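Local coordinates for protein thioredoxin Reductase (Burkholderia cenocepacia, PDB 4F82) that probably reduces hydrogen peroxide and organic hydroperoxides with thiols, as a member of the Prx5 group of peroxiredoxins with a thioredoxin-like fold, at residues A[19-24]-A[113-118]; A[23-28]-A[35-40]. All blocks are in the same frame, centred on the assembly; numbering follows the deposited sequence.

Contact 1: residues A[19-24]-A[113-118]; sequences AQLFEF and MADGSA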
loop_
_atom_site.group_PDB
_atom_site.type_symbol
_atom_site.label_atom_id
_atom_site.label_comp_id
_atom_site.label_asym_id
_atom_site.label_seq_id
_atom_site.Cartn_x
_atom_site.Cartn_y
_atom_site.Cartn_z
ATOM N N ALA A 19 3.204 2.601 19.439
ATOM C CA ALA A 19 2.320 2.061 18.396
ATOM C C ALA A 19 2.885 0.731 17.955
ATOM O O ALA A 19 4.035 0.404 18.272
ATOM C CB ALA A 19 2.239 3.016 17.191
ATOM N N GLN A 20 2.088 -0.061 17.233
ATOM C CA GLN A 20 2.613 -1.297 16.696
ATOM C C GLN A 20 2.966 -1.122 15.221
ATOM O O GLN A 20 2.119 -0.783 14.394
ATOM C CB GLN A 20 1.646 -2.491 16.936
ATOM C CG GLN A 20 2.101 -3.797 16.288
ATOM C CD GLN A 20 1.147 -4.948 16.603
ATOM O OE1 GLN A 20 0.152 -5.160 15.900
ATOM N NE2 GLN A 20 1.449 -5.691 17.660
ATOM N N LEU A 21 4.231 -1.369 14.900
ATOM C CA LEU A 21 4.699 -1.295 13.524
ATOM C C LEU A 21 5.098 -2.707 13.113
ATOM O O LEU A 21 5.260 -3.576 13.964
ATOM C CB LEU A 21 5.909 -0.360 13.420
ATOM C CG LEU A 21 5.713 1.136 13.707
ATOM C CD1 LEU A 21 7.012 1.954 13.544
ATOM C CD2 LEU A 21 4.638 1.686 12.812
ATOM N N PHE A 22 5.237 -2.932 11.817
ATOM C CA PHE A 22 5.746 -4.196 11.294
ATOM C C PHE A 22 6.949 -3.964 10.368
ATOM O O PHE A 22 6.957 -3.051 9.510
ATOM C CB PHE A 22 4.639 -4.955 10.482
ATOM C CG PHE A 22 3.479 -5.489 11.308
ATOM C CD1 PHE A 22 3.330 -6.860 11.528
ATOM C CD2 PHE A 22 2.505 -4.633 11.824
ATOM C CE1 PHE A 22 2.248 -7.359 12.298
ATOM C CE2 PHE A 22 1.404 -5.142 12.600
ATOM C CZ PHE A 22 1.274 -6.485 12.818
ATOM N N GLU A 23 7.948 -4.831 10.498
ATOM C CA GLU A 23 9.085 -4.848 9.561
ATOM C C GLU A 23 9.204 -6.220 8.926
ATOM O O GLU A 23 9.151 -7.255 9.614
ATOM C CB GLU A 23 10.387 -4.473 10.272
ATOM C CG GLU A 23 11.607 -4.537 9.365
ATOM C CD GLU A 23 12.887 -4.241 10.092
ATOM O OE1 GLU A 23 12.964 -4.508 11.326
ATOM O OE2 GLU A 23 13.835 -3.770 9.416
ATOM N N PHE A 24 9.347 -6.235 7.600
ATOM C CA PHE A 24 9.427 -7.495 6.877
ATOM C C PHE A 24 10.854 -8.002 7.012
ATOM O O PHE A 24 11.793 -7.271 6.685
ATOM C CB PHE A 24 9.059 -7.264 5.406
ATOM C CG PHE A 24 8.888 -8.539 4.607
ATOM C CD1 PHE A 24 7.617 -9.088 4.416
ATOM C CD2 PHE A 24 9.994 -9.195 4.060
ATOM C CE1 PHE A 24 7.430 -10.276 3.676
ATOM C CE2 PHE A 24 9.829 -10.385 3.319
ATOM C CZ PHE A 24 8.534 -10.919 3.109
ATOM N N MET A 113 9.818 0.452 8.147
ATOM C CA MET A 113 8.845 0.278 9.219
ATOM C C MET A 113 7.419 0.599 8.731
ATOM O O MET A 113 7.031 1.766 8.520
ATOM C CB MET A 113 9.253 1.115 10.434
ATOM C CG MET A 113 10.702 0.839 10.943
ATOM S SD MET A 113 10.802 -0.822 11.598
ATOM C CE MET A 113 10.246 -0.498 13.255
ATOM N N ALA A 114 6.645 -0.471 8.547
ATOM C CA ALA A 114 5.284 -0.393 8.025
ATOM C C ALA A 114 4.324 0.140 9.086
ATOM O O ALA A 114 4.199 -0.438 10.160
ATOM C CB ALA A 114 4.841 -1.802 7.616
ATOM N N ASP A 115 3.616 1.227 8.788
ATOM C CA ASP A 115 2.561 1.698 9.682
ATOM C C ASP A 115 1.253 1.580 8.878
ATOM O O ASP A 115 0.528 2.566 8.687
ATOM C CB ASP A 115 2.827 3.175 10.043
ATOM C CG ASP A 115 1.832 3.728 11.052
ATOM O OD1 ASP A 115 1.357 2.978 11.931
ATOM O OD2 ASP A 115 1.491 4.942 10.952
ATOM N N GLY A 116 0.956 0.379 8.381
ATOM C CA GLY A 116 -0.137 0.245 7.397
ATOM C C GLY A 116 -1.564 0.514 7.908
ATOM O O GLY A 116 -2.514 0.667 7.115
ATOM N N SER A 117 -1.742 0.582 9.229
ATOM C CA SER A 117 -3.041 0.976 9.781
ATOM C C SER A 117 -3.091 2.470 10.114
ATOM O O SER A 117 -4.125 2.976 10.583
ATOM C CB SER A 117 -3.321 0.158 11.061
ATOM O OG SER A 117 -3.488 -1.227 10.773
ATOM N N ALA A 118 -1.948 3.137 9.922
ATOM C CA ALA A 118 -1.743 4.550 10.227
ATOM C C ALA A 118 -1.838 4.858 11.716
ATOM O O ALA A 118 -2.011 6.023 12.088
ATOM C CB ALA A 118 -2.697 5.441 9.425
#
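Phe22 and Ala114 pair antiparallel in the mixed sheet of this thioredoxin-fold peroxiredoxin. Two backbone bonds join them. Phe22 N gives to Ala114 O at 3.2 Å. Ala114 N returns a shorter bond to Phe22 O, 2.8 Å long.

Leu21 and Met113 carry most of the side-chain packing. Leu21 CB sits 3.7 Å from Ala114 O. A chi1 of -66° sets Leu21 CG beside its own backbone N, 4.2 Å from Ala114 O. The two methyls then go to different partners. Leu21 CD1 meets Met113 CB at 3.9 Å and lies near Met113 CE; the two side chains cross at about a right angle. Leu21 CD2 lies 3.4 Å from Ala114 O and also touches Asp115 CB. Trp87 of strand 85-90 also packs on Leu21 and Met113, and both are buried.

The Met113 side chain turns about its CB-CG bond (chi2 -67°), which places Met113 SD 3.9 Å from Glu23 CB. The carboxylate of Glu23 forms a salt bridge with Arg111. Phe22 and Ala114 are on the other face, where both touch Ala94 of helix 94-103. Strand 111-114 ends here, and a type I turn runs from Asp115 to Ala118. Asp115 OD2 bonds to Thr121 OG1 and Asp115 OD1 to Phe120 N; Asp115 OD1 also lies 3.6 Å from Leu21 CD2.

Contact 2: residues A[23-28]-A[35-40]; sequences EFIDDA and GPNACS
Strands 23-25 and 35-40 run antiparallel with a marked twist, 133° between their directions. Four backbone hydrogen bonds join them, two in the Glu23-Asn37 pair and two in the Ile25-Gly35 pair. Between these lies the non-hydrogen-bonded pair Phe24-Pro36, whose CA atoms are 4.2 Å apart. Ile25 N bonds to Gly35 O at 2.7 Å. This donor comes from above the plane of the Gly35 carbonyl, and the same oxygen also receives a weak bond from Asn37 ND2 and a CA-H contact from Phe24.

With CG anti to the backbone N (chi1 -171°), Phe24 CG comes 4.1 Å from Gly35 CA. Gly35 CA stands over one face of the Phe24 ring, 3.7 Å from its centroid, a CH-pi contact offset toward the rim. Gly35 has a positive phi (98°), and in its backbone conformation a CB would press on the preceding carbonyl O. The pyrrolidine ring of Pro36 lies side by side with the Phe24 side chain, and Pro36 CD touches Phe24 CD1 at 4.0 Å. The two strands form a beta hairpin at the border of the thioredoxin-like sheet. Helix 94-103 covers the Phe24-Pro36 face, with Arg102 against Phe24 and Phe95 against Pro36.

Glu23, Ile25 and Asn37 occupy the other face. Ile25 and Asn37 cross at about a right angle, and Ile25 CG1 packs 3.4 Å from Asn37 ND2. That amide nitrogen also bonds to Thr33 O in the hairpin loop. Asn37 CB rests 3.6 Å from Glu23 O.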
loop_
_atom_site.group_PDB
_atom_site.type_symbol
_atom_site.label_atom_id
_atom_site.label_comp_id
_atom_site.label_asym_id
_atom_site.label_seq_id
_atom_site.Cartn_x
_atom_site.Cartn_y
_atom_site.Cartn_z
ATOM N N GLU A 23 7.948 -4.831 10.498
ATOM C CA GLU A 23 9.085 -4.848 9.561
ATOM C C GLU A 23 9.204 -6.220 8.926
ATOM O O GLU A 23 9.151 -7.255 9.614
ATOM C CB GLU A 23 10.387 -4.473 10.272
ATOM C CG GLU A 23 11.607 -4.537 9.365
ATOM C CD GLU A 23 12.887 -4.241 10.092
ATOM O OE1 GLU A 23 12.964 -4.508 11.326
ATOM O OE2 GLU A 23 13.835 -3.770 9.416
ATOM N N PHE A 24 9.347 -6.235 7.600
ATOM C CA PHE A 24 9.427 -7.495 6.877
ATOM C C PHE A 24 10.854 -8.002 7.012
ATOM O O PHE A 24 11.793 -7.271 6.685
ATOM C CB PHE A 24 9.059 -7.264 5.406
ATOM C CG PHE A 24 8.888 -8.539 4.607
ATOM C CD1 PHE A 24 7.617 -9.088 4.416
ATOM C CD2 PHE A 24 9.994 -9.195 4.060
ATOM C CE1 PHE A 24 7.430 -10.276 3.676
ATOM C CE2 PHE A 24 9.829 -10.385 3.319
ATOM C CZ PHE A 24 8.534 -10.919 3.109
ATOM N N ILE A 25 11.027 -9.227 7.515
ATOM C CA ILE A 25 12.353 -9.760 7.778
ATOM C C ILE A 25 12.564 -10.994 6.899
ATOM O O ILE A 25 11.843 -11.976 7.053
ATOM C CB ILE A 25 12.488 -10.225 9.246
ATOM C CG1 ILE A 25 12.186 -9.097 10.246
ATOM C CG2 ILE A 25 13.871 -10.797 9.485
ATOM C CD1 ILE A 25 13.028 -7.846 10.058
ATOM N N ASP A 26 13.524 -10.971 5.982
ATOM C CA ASP A 26 13.629 -12.087 5.037
ATOM C C ASP A 26 14.747 -13.096 5.354
ATOM O O ASP A 26 14.713 -14.231 4.886
ATOM C CB ASP A 26 13.701 -11.575 3.584
ATOM C CG ASP A 26 15.012 -10.875 3.278
ATOM O OD1 ASP A 26 16.077 -11.482 3.476
ATOM O OD2 ASP A 26 14.989 -9.716 2.836
ATOM N N ASP A 27 15.742 -12.681 6.126
ATOM C CA ASP A 27 16.763 -13.620 6.582
ATOM C C ASP A 27 16.240 -14.287 7.859
ATOM O O ASP A 27 15.310 -13.785 8.496
ATOM C CB ASP A 27 18.108 -12.914 6.824
ATOM C CG ASP A 27 17.961 -11.625 7.616
ATOM O OD1 ASP A 27 17.008 -10.868 7.338
ATOM O OD2 ASP A 27 18.796 -11.362 8.511
ATOM N N ALA A 28 16.791 -15.437 8.220
ATOM C CA ALA A 28 16.433 -16.018 9.495
ATOM C C ALA A 28 17.186 -15.226 10.556
ATOM O O ALA A 28 18.366 -14.933 10.377
ATOM C CB ALA A 28 16.818 -17.493 9.533
ATOM N N GLY A 35 9.161 -12.889 7.118
ATOM C CA GLY A 35 8.071 -12.021 6.708
ATOM C C GLY A 35 7.827 -10.945 7.738
ATOM O O GLY A 35 8.771 -10.504 8.423
ATOM N N PRO A 36 6.566 -10.508 7.860
ATOM C CA PRO A 36 6.235 -9.386 8.744
ATOM C C PRO A 36 6.411 -9.718 10.233
ATOM O O PRO A 36 5.988 -10.780 10.717
ATOM C CB PRO A 36 4.764 -9.109 8.407
ATOM C CG PRO A 36 4.238 -10.438 7.919
ATOM C CD PRO A 36 5.379 -10.995 7.125
ATOM N N ASN A 37 7.098 -8.829 10.940
ATOM C CA ASN A 37 7.287 -8.963 12.376
ATOM C C ASN A 37 6.737 -7.727 13.078
ATOM O O ASN A 37 7.140 -6.609 12.765
ATOM C CB ASN A 37 8.766 -9.122 12.696
ATOM C CG ASN A 37 9.286 -10.505 12.395
ATOM O OD1 ASN A 37 9.627 -11.268 13.300
ATOM N ND2 ASN A 37 9.364 -10.835 11.121
ATOM N N ALA A 38 5.845 -7.912 14.047
ATOM C CA ALA A 38 5.291 -6.770 14.796
ATOM C C ALA A 38 6.319 -6.286 15.807
ATOM O O ALA A 38 7.040 -7.093 16.371
ATOM C CB ALA A 38 4.040 -7.192 15.537
ATOM N N CYS A 39 6.379 -4.980 16.057
ATOM C CA CYS A 39 7.241 -4.499 17.120
ATOM C C CYS A 39 6.684 -3.192 17.648
ATOM O O CYS A 39 5.984 -2.481 16.939
ATOM C CB CYS A 39 8.655 -4.291 16.606
ATOM S SG CYS A 39 8.620 -3.149 15.230
ATOM N N SER A 40 7.004 -2.917 18.909
ATOM C CA SER A 40 6.526 -1.735 19.631
ATOM C C SER A 40 7.469 -0.575 19.351
ATOM O O SER A 40 8.685 -0.744 19.412
ATOM C CB SER A 40 6.468 -2.026 21.141
ATOM O OG SER A 40 6.637 -0.854 21.933
#

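In the fold
Strand 20-25 comes first along the chain and takes part in both contacts. Contact 2 closes the short hairpin loop back onto it from strand 35-40. Contact 1 closes a much longer loop, bringing strand 111-114 to the other edge of strand 20-25. The connection from 28 to 35 therefore nests inside the excursion from 24 to 113, which holds helix 61-80 with the predicted active-site Cys63. The contact centres are about 10 Å apart. Leu21 O probably bonds to Cys39 N, and Met113 CE packs on Cys39 SG across the shared strand. Through strand 111-114 the hairpin joins strand 85-90 and the rest of the sheet.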